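Local coordinates for protein aerobactin synthase IucA (Klebsiella pneumoniae subsp. pneumoniae, PDB 5JM8) that probably uses ATP and magnesium to join citrate to a hydroxamate-bearing lysine derivative during assembly of the siderophore aerobactin, at residues V363-T368 and A426-I431; E140-L145 and L260-S265. All coordinates share one frame; numbering follows the deposited sequence.

Interaction 1: residues V363-T368 and A426-I431. With MG (magnesium ion), chain J; ATP (adenosine-5'-triphosphate), chain I.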
loop_
_atom_site.group_PDB
_atom_site.type_symbol
_atom_site.label_atom_id
_atom_site.label_comp_id
_atom_site.label_asym_id
_atom_site.label_seq_id
_atom_site.Cartn_x
_atom_site.Cartn_y
_atom_site.Cartn_z
ATOM N N VAL A 363 -9.379 -4.016 -19.996
ATOM C CA VAL A 363 -10.290 -4.349 -21.078
ATOM C C VAL A 363 -9.666 -3.866 -22.388
ATOM O O VAL A 363 -9.158 -2.748 -22.474
ATOM C CB VAL A 363 -11.686 -3.729 -20.872
ATOM C CG1 VAL A 363 -11.613 -2.204 -20.902
ATOM C CG2 VAL A 363 -12.659 -4.255 -21.914
ATOM N N LEU A 364 -9.698 -4.725 -23.400
ATOM C CA LEU A 364 -8.971 -4.485 -24.642
ATOM C C LEU A 364 -9.429 -3.213 -25.357
ATOM O O LEU A 364 -8.613 -2.494 -25.937
ATOM C CB LEU A 364 -9.130 -5.693 -25.571
ATOM C CG LEU A 364 -8.446 -5.642 -26.939
ATOM C CD1 LEU A 364 -6.939 -5.521 -26.793
ATOM C CD2 LEU A 364 -8.813 -6.873 -27.763
ATOM N N VAL A 365 -10.729 -2.935 -25.299
ATOM C CA VAL A 365 -11.326 -1.852 -26.076
ATOM C C VAL A 365 -10.768 -0.478 -25.698
ATOM O O VAL A 365 -10.722 0.432 -26.525
ATOM C CB VAL A 365 -12.863 -1.836 -25.910
ATOM C CG1 VAL A 365 -13.255 -1.514 -24.475
ATOM C CG2 VAL A 365 -13.494 -0.842 -26.869
ATOM N N SER A 366 -10.346 -0.333 -24.449
ATOM C CA SER A 366 -9.801 0.933 -23.978
ATOM C C SER A 366 -8.381 1.143 -24.498
ATOM O O SER A 366 -7.930 2.277 -24.663
ATOM C CB SER A 366 -9.817 0.983 -22.449
ATOM O OG SER A 366 -11.136 0.838 -21.954
ATOM N N LEU A 367 -7.685 0.042 -24.765
ATOM C CA LEU A 367 -6.294 0.105 -25.195
ATOM C C LEU A 367 -6.205 0.458 -26.672
ATOM O O LEU A 367 -5.418 1.313 -27.076
ATOM C CB LEU A 367 -5.589 -1.229 -24.932
ATOM C CG LEU A 367 -5.534 -1.690 -23.476
ATOM C CD1 LEU A 367 -5.018 -3.113 -23.396
ATOM C CD2 LEU A 367 -4.662 -0.758 -22.649
ATOM N N THR A 368 -7.024 -0.211 -27.473
ATOM C CA THR A 368 -7.032 -0.005 -28.914
ATOM C C THR A 368 -7.589 1.359 -29.304
ATOM O O THR A 368 -7.204 1.915 -30.334
ATOM C CB THR A 368 -7.871 -1.067 -29.613
ATOM O OG1 THR A 368 -9.226 -0.946 -29.169
ATOM C CG2 THR A 368 -7.351 -2.459 -29.296
ATOM N N ALA A 426 -16.291 -13.254 -27.780
ATOM C CA ALA A 426 -15.441 -12.285 -27.113
ATOM C C ALA A 426 -15.368 -10.953 -27.849
ATOM O O ALA A 426 -14.618 -10.810 -28.814
ATOM C CB ALA A 426 -14.056 -12.858 -26.948
ATOM N N HIS A 427 -16.140 -9.976 -27.378
ATOM C CA HIS A 427 -15.988 -8.600 -27.831
ATOM C C HIS A 427 -14.595 -8.100 -27.509
ATOM O O HIS A 427 -13.819 -8.753 -26.817
ATOM C CB HIS A 427 -16.993 -7.656 -27.162
ATOM C CG HIS A 427 -18.415 -7.881 -27.557
ATOM N ND1 HIS A 427 -19.282 -8.653 -26.815
ATOM C CD2 HIS A 427 -19.132 -7.411 -28.603
ATOM C CE1 HIS A 427 -20.470 -8.657 -27.394
ATOM N NE2 HIS A 427 -20.406 -7.909 -28.479
ATOM N N GLN A 428 -14.298 -6.910 -28.003
ATOM C CA GLN A 428 -13.157 -6.151 -27.533
ATOM C C GLN A 428 -13.418 -5.649 -26.114
ATOM O O GLN A 428 -12.508 -5.192 -25.419
ATOM C CB GLN A 428 -12.905 -4.983 -28.466
ATOM C CG GLN A 428 -11.510 -4.469 -28.445
ATOM C CD GLN A 428 -11.317 -3.310 -29.395
ATOM O OE1 GLN A 428 -10.317 -2.608 -29.317
ATOM N NE2 GLN A 428 -12.271 -3.106 -30.302
ATOM N N GLN A 429 -14.681 -5.728 -25.703
ATOM C CA GLN A 429 -15.110 -5.287 -24.382
ATOM C C GLN A 429 -15.300 -6.467 -23.421
ATOM O O GLN A 429 -15.361 -6.277 -22.208
ATOM C CB GLN A 429 -16.406 -4.478 -24.503
ATOM C CG GLN A 429 -16.874 -3.825 -23.205
ATOM C CD GLN A 429 -17.959 -4.606 -22.484
ATOM O OE1 GLN A 429 -18.503 -5.579 -23.006
ATOM N NE2 GLN A 429 -18.285 -4.170 -21.273
ATOM N N ASN A 430 -15.391 -7.680 -23.965
ATOM C CA ASN A 430 -15.484 -8.888 -23.146
ATOM C C ASN A 430 -14.114 -9.498 -22.886
ATOM O O ASN A 430 -13.988 -10.442 -22.111
ATOM C CB ASN A 430 -16.380 -9.926 -23.817
ATOM C CG ASN A 430 -17.830 -9.503 -23.857
ATOM O OD1 ASN A 430 -18.234 -8.563 -23.173
ATOM N ND2 ASN A 430 -18.627 -10.203 -24.653
ATOM N N ILE A 431 -13.096 -8.951 -23.543
ATOM C CA ILE A 431 -11.730 -9.433 -23.392
ATOM C C ILE A 431 -10.936 -8.589 -22.403
ATOM O O ILE A 431 -10.642 -7.421 -22.669
ATOM C CB ILE A 431 -10.995 -9.435 -24.745
ATOM C CG1 ILE A 431 -11.586 -10.507 -25.658
ATOM C CG2 ILE A 431 -9.506 -9.698 -24.548
ATOM C CD1 ILE A 431 -11.206 -10.354 -27.120
HETATM MG MG MG J . -19.826 -7.438 -22.810
HETATM P PG ATP I . -21.009 -6.657 -19.427
HETATM O O1G ATP I . -20.978 -5.862 -18.146
HETATM O O2G ATP I . -19.641 -6.904 -20.017
HETATM O O3G ATP I . -21.862 -7.900 -19.357
HETATM P PB ATP I . -22.869 -6.008 -21.566
HETATM O O1B ATP I . -23.747 -4.788 -21.695
HETATM O O2B ATP I . -23.496 -7.348 -21.250
HETATM O O3B ATP I . -21.693 -5.662 -20.506
HETATM P PA ATP I . -22.566 -6.101 -24.412
HETATM O O1A ATP I . -24.012 -6.529 -24.381
HETATM O O2A ATP I . -21.585 -6.842 -25.287
HETATM O O3A ATP I . -21.987 -6.145 -22.910
HETATM O "O5'" ATP I . -22.453 -4.543 -24.786
HETATM C "C5'" ATP I . -21.154 -3.964 -24.836
HETATM C "C4'" ATP I . -21.173 -2.493 -24.449
HETATM O "O4'" ATP I . -19.846 -1.981 -24.586
HETATM C "C3'" ATP I . -22.082 -1.649 -25.331
HETATM O "O3'" ATP I . -22.940 -0.847 -24.508
HETATM C "C2'" ATP I . -21.156 -0.784 -26.165
HETATM O "O2'" ATP I . -21.622 0.560 -26.259
HETATM C "C1'" ATP I . -19.823 -0.832 -25.436
HETATM N N9 ATP I . -18.685 -0.943 -26.374
HETATM C C8 ATP I . -17.687 -0.047 -26.455
HETATM N N7 ATP I . -16.789 -0.413 -27.404
HETATM C C5 ATP I . -17.218 -1.567 -27.942
HETATM C C6 ATP I . -16.735 -2.490 -28.989
HETATM N N6 ATP I . -15.584 -2.211 -29.645
HETATM N N1 ATP I . -17.477 -3.589 -29.252
HETATM C C2 ATP I . -18.621 -3.855 -28.592
HETATM N N3 ATP I . -19.113 -3.055 -27.629
HETATM C C4 ATP I . -18.472 -1.916 -27.263
#
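The metal-binding loop of the nucleotide site, 426-431, meets the end of strand 360-363 and the short helix 364-368 that follows it. The loop leads into strand 431-435, the sheet neighbour of 360-363. Asn430, then the hairpin 431-435/440-445, then Asp447 follow in an order reminiscent of the metal-binding asparagine and aspartate of protein kinases, a likeness consistent with the kinase clan of the IucA / IucC family. Two backbone bonds join the segments. Leu364 N donates to Ile431 O at 2.9 Å, almost along the C=O axis (175°), whereas Val365 N reaches Gln428 O at 2.9 Å in a weak, bent bond. Over this seam Gln428 runs out extended, its CG anti to the backbone N (chi1 -156°), and crosses Leu364 at about a right angle, with Leu364 CG 3.6 Å from Gln428 CG. Its end meets Thr368 tip to tip, though modelled too close for any bond to be read there. Val365 holds CG2 anti to its backbone N, bringing that methyl 3.4 Å from ATP N7. Helix 475-500 packs on Gln428 and Leu364. Gln429 turns the other way: a bend at chi2 (-99°) brings its amide to the magnesium, OE1 binding MG at 2.3 Å. The same amide's NE2 donates to Thr263 OG1 and, weakly, to ATP O2G at 3.3 Å, which should fix its rotation. Asn430 adds OD1 to MG at 2.0 Å, while ND2 is held by Leu425 O; ATP O3A and Asp447 belong to the same metal site. The His427 ring has Asn430 CG at its edge, in plane, and packs edge-to-face with Tyr485. One face of the imidazole carries an alpha-phosphate oxygen, ATP O2A, 3.0 Å from His427 CE1.

Interaction 2: residues E140-L145 and L260-S265. With ATP (adenosine-5'-triphosphate), chain I.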
loop_
_atom_site.group_PDB
_atom_site.type_symbol
_atom_site.label_atom_id
_atom_site.label_comp_id
_atom_site.label_asym_id
_atom_site.label_seq_id
_atom_site.Cartn_x
_atom_site.Cartn_y
_atom_site.Cartn_z
ATOM N N GLU A 140 -9.269 1.792 -13.903
ATOM C CA GLU A 140 -8.829 2.873 -14.777
ATOM C C GLU A 140 -9.168 2.581 -16.236
ATOM O O GLU A 140 -9.681 3.445 -16.944
ATOM C CB GLU A 140 -7.323 3.104 -14.630
ATOM C CG GLU A 140 -6.918 3.742 -13.306
ATOM C CD GLU A 140 -5.416 3.859 -13.140
ATOM O OE1 GLU A 140 -4.696 2.917 -13.529
ATOM O OE2 GLU A 140 -4.955 4.899 -12.625
ATOM N N ALA A 141 -8.878 1.361 -16.677
ATOM C CA ALA A 141 -9.126 0.970 -18.060
ATOM C C ALA A 141 -10.619 0.967 -18.372
ATOM O O ALA A 141 -11.029 1.345 -19.466
ATOM C CB ALA A 141 -8.526 -0.401 -18.339
ATOM N N GLU A 142 -11.425 0.548 -17.402
ATOM C CA GLU A 142 -12.863 0.416 -17.611
ATOM C C GLU A 142 -13.552 1.759 -17.794
ATOM O O GLU A 142 -14.674 1.817 -18.291
ATOM C CB GLU A 142 -13.509 -0.322 -16.438
ATOM C CG GLU A 142 -13.219 -1.811 -16.396
ATOM C CD GLU A 142 -13.721 -2.552 -17.619
ATOM O OE1 GLU A 142 -14.744 -2.133 -18.194
ATOM O OE2 GLU A 142 -13.085 -3.554 -18.007
ATOM N N GLN A 143 -12.887 2.832 -17.377
ATOM C CA GLN A 143 -13.460 4.171 -17.469
ATOM C C GLN A 143 -12.673 5.072 -18.414
ATOM O O GLN A 143 -12.921 6.276 -18.480
ATOM C CB GLN A 143 -13.529 4.812 -16.082
ATOM C CG GLN A 143 -14.489 4.109 -15.136
ATOM C CD GLN A 143 -14.593 4.803 -13.793
ATOM O OE1 GLN A 143 -13.626 5.392 -13.306
ATOM N NE2 GLN A 143 -15.774 4.742 -13.188
ATOM N N ALA A 144 -11.740 4.483 -19.156
ATOM C CA ALA A 144 -10.869 5.250 -20.041
ATOM C C ALA A 144 -11.383 5.279 -21.477
ATOM O O ALA A 144 -10.774 5.906 -22.344
ATOM C CB ALA A 144 -9.456 4.684 -20.001
ATOM N N LEU A 145 -12.499 4.600 -21.728
ATOM C CA LEU A 145 -13.100 4.599 -23.058
ATOM C C LEU A 145 -14.044 5.788 -23.233
ATOM O O LEU A 145 -15.128 5.826 -22.648
ATOM C CB LEU A 145 -13.851 3.287 -23.308
ATOM C CG LEU A 145 -14.497 3.118 -24.689
ATOM C CD1 LEU A 145 -13.441 3.026 -25.775
ATOM C CD2 LEU A 145 -15.406 1.901 -24.716
ATOM N N LEU A 260 -17.900 1.588 -9.264
ATOM C CA LEU A 260 -17.516 2.237 -10.512
ATOM C C LEU A 260 -18.285 1.652 -11.694
ATOM O O LEU A 260 -18.193 0.452 -11.952
ATOM C CB LEU A 260 -16.012 2.077 -10.758
ATOM C CG LEU A 260 -15.039 3.002 -10.025
ATOM C CD1 LEU A 260 -15.070 2.793 -8.518
ATOM C CD2 LEU A 260 -13.638 2.782 -10.567
ATOM N N PRO A 261 -19.056 2.487 -12.414
ATOM C CA PRO A 261 -19.617 1.950 -13.658
ATOM C C PRO A 261 -18.519 1.612 -14.662
ATOM O O PRO A 261 -17.614 2.419 -14.869
ATOM C CB PRO A 261 -20.515 3.086 -14.170
ATOM C CG PRO A 261 -20.081 4.308 -13.432
ATOM C CD PRO A 261 -19.579 3.831 -12.109
ATOM N N THR A 262 -18.592 0.427 -15.260
ATOM C CA THR A 262 -17.574 -0.019 -16.204
ATOM C C THR A 262 -17.969 0.353 -17.629
ATOM O O THR A 262 -18.946 1.072 -17.838
ATOM C CB THR A 262 -17.347 -1.541 -16.109
ATOM O OG1 THR A 262 -18.520 -2.237 -16.548
ATOM C CG2 THR A 262 -17.026 -1.938 -14.676
ATOM N N THR A 263 -17.204 -0.135 -18.602
ATOM C CA THR A 263 -17.443 0.160 -20.013
ATOM C C THR A 263 -18.899 -0.059 -20.435
ATOM O O THR A 263 -19.402 0.629 -21.326
ATOM C CB THR A 263 -16.542 -0.703 -20.923
ATOM O OG1 THR A 263 -16.463 -2.035 -20.401
ATOM C CG2 THR A 263 -15.140 -0.114 -21.010
ATOM N N SER A 264 -19.571 -1.007 -19.787
ATOM C CA SER A 264 -20.939 -1.373 -20.146
ATOM C C SER A 264 -21.976 -0.620 -19.319
ATOM O O SER A 264 -23.179 -0.836 -19.478
ATOM C CB SER A 264 -21.145 -2.876 -19.971
ATOM O OG SER A 264 -20.771 -3.287 -18.670
ATOM N N SER A 265 -21.499 0.246 -18.427
ATOM C CA SER A 265 -22.350 1.095 -17.587
ATOM C C SER A 265 -23.197 0.309 -16.580
ATOM O O SER A 265 -23.190 0.624 -15.390
ATOM C CB SER A 265 -23.268 1.965 -18.451
ATOM O OG SER A 265 -22.520 2.822 -19.296
HETATM P PG ATP I . -21.009 -6.657 -19.427
HETATM O O1G ATP I . -20.978 -5.862 -18.146
HETATM O O2G ATP I . -19.641 -6.904 -20.017
HETATM O O3G ATP I . -21.862 -7.900 -19.357
HETATM P PB ATP I . -22.869 -6.008 -21.566
HETATM O O1B ATP I . -23.747 -4.788 -21.695
HETATM O O2B ATP I . -23.496 -7.348 -21.250
HETATM O O3B ATP I . -21.693 -5.662 -20.506
HETATM P PA ATP I . -22.566 -6.101 -24.412
HETATM O O1A ATP I . -24.012 -6.529 -24.381
HETATM O O2A ATP I . -21.585 -6.842 -25.287
HETATM O O3A ATP I . -21.987 -6.145 -22.910
HETATM O "O5'" ATP I . -22.453 -4.543 -24.786
HETATM C "C5'" ATP I . -21.154 -3.964 -24.836
HETATM C "C4'" ATP I . -21.173 -2.493 -24.449
HETATM O "O4'" ATP I . -19.846 -1.981 -24.586
HETATM C "C3'" ATP I . -22.082 -1.649 -25.331
HETATM O "O3'" ATP I . -22.940 -0.847 -24.508
HETATM C "C2'" ATP I . -21.156 -0.784 -26.165
HETATM O "O2'" ATP I . -21.622 0.560 -26.259
HETATM C "C1'" ATP I . -19.823 -0.832 -25.436
HETATM N N9 ATP I . -18.685 -0.943 -26.374
HETATM C C8 ATP I . -17.687 -0.047 -26.455
HETATM N N7 ATP I . -16.789 -0.413 -27.404
HETATM C C5 ATP I . -17.218 -1.567 -27.942
HETATM C C6 ATP I . -16.735 -2.490 -28.989
HETATM N N6 ATP I . -15.584 -2.211 -29.645
HETATM N N1 ATP I . -17.477 -3.589 -29.252
HETATM C C2 ATP I . -18.621 -3.855 -28.592
HETATM N N3 ATP I . -19.113 -3.055 -27.629
HETATM C C4 ATP I . -18.472 -1.916 -27.263
#
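A buried, largely polar contact joins the C-terminal end of helix 138-142 to the turn after strand 258-261, beside the triphosphate of ATP. Glu142 carries it. Its chain bends at chi2 (-61°), so that it lies alongside Thr262 and crosses Thr263 at about a right angle. Both donors of Thr263 converge on Glu142 OE1: Thr263 N comes from 3.2 Å, nearly straight (170°), onto the anti lone pair, and Thr263 OG1 from 2.8 Å onto the syn one. Glu142 OE2 forms a salt bridge with Arg446. Next along the helix end, Gln143 extends across Leu260, and its NE2 bonds weakly to Pro261 O at 3.4 Å, with Pro175 O as the stronger acceptor. Residues Thr262 to Ser265 form a type I turn, closed by Ser265 N to Thr262 O, which presents Ser264 OG to ATP O1G at 2.6 Å. Leu145, its CG anti to the backbone N, places CD2 4.2 Å from Thr263 CG2 and 3.5 Å from ATP C8, adding an apolar patch by the base. With two donors on one oxygen and an arginine on the other, the buried Glu142 carboxylate is probably ionised, and its grip on Thr263 gives the magnesium ligand Gln429 a second-shell support.

How the interactions relate
From the N terminus, residues 140-145 come first and pair with 260-265, so interaction 2 closes a loop of 114 intervening residues that mixes helix and strand. Interaction 1 opens only afterwards, at 363-368, and closes a mostly helical loop of 57 residues at 426-431; the two loops are in series and neither nest nor cross. Their centres are 11 Å apart, yet they touch directly: Ser366 OG probably bonds to Ala141 O, and Val363 packs on Glu142. Helix 138-142 and the turn beyond strand 258-261 are thereby tied to the mixed sheet holding 360-363 and 431-435, with both contacts touching the one bound ATP.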